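Local structure of putative NADH dehydrogenase/NAD(P)H nitroreductase (Parabacteroides distasonis, 3M5K) at residues A[53-58]-A[80-85]. The protein binds flavin mononucleotide and is probably an FMN-dependent oxidoreductase of the nitroreductase family. Numbering follows the deposited sequence.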
loop_
_atom_site.group_PDB
_atom_site.type_symbol
_atom_site.label_atom_id
_atom_site.label_comp_id
_atom_site.label_asym_id
_atom_site.label_seq_id
_atom_site.Cartn_x
_atom_site.Cartn_y
_atom_site.Cartn_z
ATOM N N ILE A 53 -0.394 -3.584 -16.274
ATOM C CA ILE A 53 0.077 -3.457 -17.660
ATOM C C ILE A 53 1.616 -3.395 -17.667
ATOM O O ILE A 53 2.223 -2.472 -17.101
ATOM C CB ILE A 53 -0.491 -2.203 -18.385
ATOM C CG1 ILE A 53 -1.929 -1.844 -17.959
ATOM C CG2 ILE A 53 -0.302 -2.331 -19.958
ATOM C CD1 ILE A 53 -3.030 -2.851 -18.231
ATOM N N ILE A 54 2.244 -4.383 -18.304
ATOM C CA ILE A 54 3.690 -4.395 -18.473
ATOM C C ILE A 54 3.972 -3.665 -19.824
ATOM O O ILE A 54 3.526 -4.108 -20.884
ATOM C CB ILE A 54 4.274 -5.832 -18.535
ATOM C CG1 ILE A 54 3.929 -6.667 -17.276
ATOM C CG2 ILE A 54 5.790 -5.761 -18.782
ATOM C CD1 ILE A 54 4.131 -8.171 -17.435
ATOM N N VAL A 55 4.685 -2.549 -19.760
ATOM C CA VAL A 55 4.883 -1.709 -20.940
ATOM C C VAL A 55 6.365 -1.775 -21.289
ATOM O O VAL A 55 7.218 -1.313 -20.532
ATOM C CB VAL A 55 4.442 -0.241 -20.731
ATOM C CG1 VAL A 55 4.554 0.559 -22.085
ATOM C CG2 VAL A 55 3.028 -0.150 -20.178
ATOM N N THR A 56 6.642 -2.393 -22.434
ATOM C CA THR A 56 7.988 -2.430 -23.001
ATOM C C THR A 56 8.086 -1.677 -24.353
ATOM O O THR A 56 9.169 -1.429 -24.809
ATOM C CB THR A 56 8.466 -3.889 -23.171
ATOM O OG1 THR A 56 7.479 -4.628 -23.925
ATOM C CG2 THR A 56 8.744 -4.567 -21.787
ATOM N N ASP A 57 6.963 -1.297 -24.969
ATOM C CA ASP A 57 6.968 -0.617 -26.255
ATOM C C ASP A 57 7.622 0.780 -26.137
ATOM O O ASP A 57 7.141 1.659 -25.414
ATOM C CB ASP A 57 5.542 -0.471 -26.787
ATOM C CG ASP A 57 5.486 0.215 -28.168
ATOM O OD1 ASP A 57 5.967 -0.415 -29.108
ATOM O OD2 ASP A 57 4.938 1.324 -28.301
ATOM N N ARG A 58 8.719 0.963 -26.864
ATOM C CA ARG A 58 9.494 2.212 -26.841
ATOM C C ARG A 58 8.674 3.451 -27.149
ATOM O O ARG A 58 8.755 4.459 -26.445
ATOM C CB ARG A 58 10.656 2.072 -27.842
ATOM C CG ARG A 58 11.644 3.232 -27.864
ATOM C CD ARG A 58 12.490 3.204 -26.643
ATOM N NE ARG A 58 11.933 3.997 -25.554
ATOM C CZ ARG A 58 12.075 3.701 -24.262
ATOM N NH1 ARG A 58 12.695 2.595 -23.868
ATOM N NH2 ARG A 58 11.593 4.514 -23.357
ATOM N N ALA A 80 8.170 -0.535 -17.673
ATOM C CA ALA A 80 7.369 0.055 -16.607
ATOM C C ALA A 80 6.134 -0.802 -16.410
ATOM O O ALA A 80 5.643 -1.445 -17.342
ATOM C CB ALA A 80 6.971 1.490 -16.961
ATOM N N ILE A 81 5.606 -0.759 -15.193
ATOM C CA ILE A 81 4.362 -1.416 -14.872
ATOM C C ILE A 81 3.314 -0.378 -14.450
ATOM O O ILE A 81 3.561 0.461 -13.576
ATOM C CB ILE A 81 4.539 -2.455 -13.741
ATOM C CG1 ILE A 81 5.556 -3.528 -14.183
ATOM C CG2 ILE A 81 3.185 -3.086 -13.384
ATOM C CD1 ILE A 81 6.041 -4.465 -13.052
ATOM N N VAL A 82 2.155 -0.454 -15.081
ATOM C CA VAL A 82 1.014 0.428 -14.774
ATOM C C VAL A 82 -0.024 -0.343 -13.967
ATOM O O VAL A 82 -0.576 -1.343 -14.452
ATOM C CB VAL A 82 0.402 1.010 -16.082
ATOM C CG1 VAL A 82 -0.810 1.920 -15.798
ATOM C CG2 VAL A 82 1.530 1.800 -16.868
ATOM N N VAL A 83 -0.221 0.069 -12.711
ATOM C CA VAL A 83 -1.220 -0.548 -11.864
ATOM C C VAL A 83 -2.542 0.181 -12.061
ATOM O O VAL A 83 -2.605 1.390 -11.902
ATOM C CB VAL A 83 -0.792 -0.581 -10.357
ATOM C CG1 VAL A 83 -1.885 -1.322 -9.516
ATOM C CG2 VAL A 83 0.637 -1.193 -10.204
ATOM N N CYS A 84 -3.589 -0.589 -12.392
ATOM C CA CYS A 84 -4.921 -0.082 -12.664
ATOM C C CYS A 84 -5.964 -0.716 -11.746
ATOM O O CYS A 84 -5.764 -1.829 -11.253
ATOM C CB CYS A 84 -5.323 -0.381 -14.110
ATOM S SG CYS A 84 -4.187 0.250 -15.378
ATOM N N GLY A 85 -7.076 -0.013 -11.547
ATOM C CA GLY A 85 -8.191 -0.578 -10.832
ATOM C C GLY A 85 -9.416 -0.672 -11.695
ATOM O O GLY A 85 -9.649 0.157 -12.605
#
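Ile-53 O accepts a hydrogen bond from Val-82 N at 2.9 Å, and Ile-81 CA adds a weaker CA-H...O contact to it at 3.3 Å. Ile-53 N returns a bond to Val-82 O, which makes this an antiparallel hydrogen-bonded pair. Two residues on, Val-55 and Ala-80 form a second one; there Val-55 N meets Ala-80 O at 2.8 Å, while the answering bond from Ala-80 N to Val-55 O is longer at 3.1 Å. Between them sits the non-hydrogen-bonded pair of Ile-54 and Ile-81, whose side chains lie on the other face of the sheet.

The face of Ile-53, Val-55, Ala-80 and Val-82 carries most of the apolar contact. Val-82 CG2 lies beside its own backbone N, as does CG2 of Val-55, and the two methyls meet at 4.1 Å with the side chains crossing obliquely. Val-82 also meets Ile-53 there, CB to CB at 4.1 Å. Ile-53 CG1, also beside the backbone N (chi1 -34°, well off the staggered value), reaches along to Cys-84 SG at 4.0 Å.

The contact pairs neighbouring strands 50-55 and 79-86 in the central sheet of the nitroreductase fold. Helix 58-67, begun by Asp-57 as N-cap, packs on this face through Leu-61, which touches both Val-55 and Ala-80. Ile-81, on the reverse face, rests on Leu-105 of helix 94-111. Strand 141-150 pairs with the far edge of 80-85, while 50-55 is outermost within its chain; past it, Ile-53 and Ile-54 join a parallel ladder with a strand of the second subunit, carrying the sheet across the dimer interface.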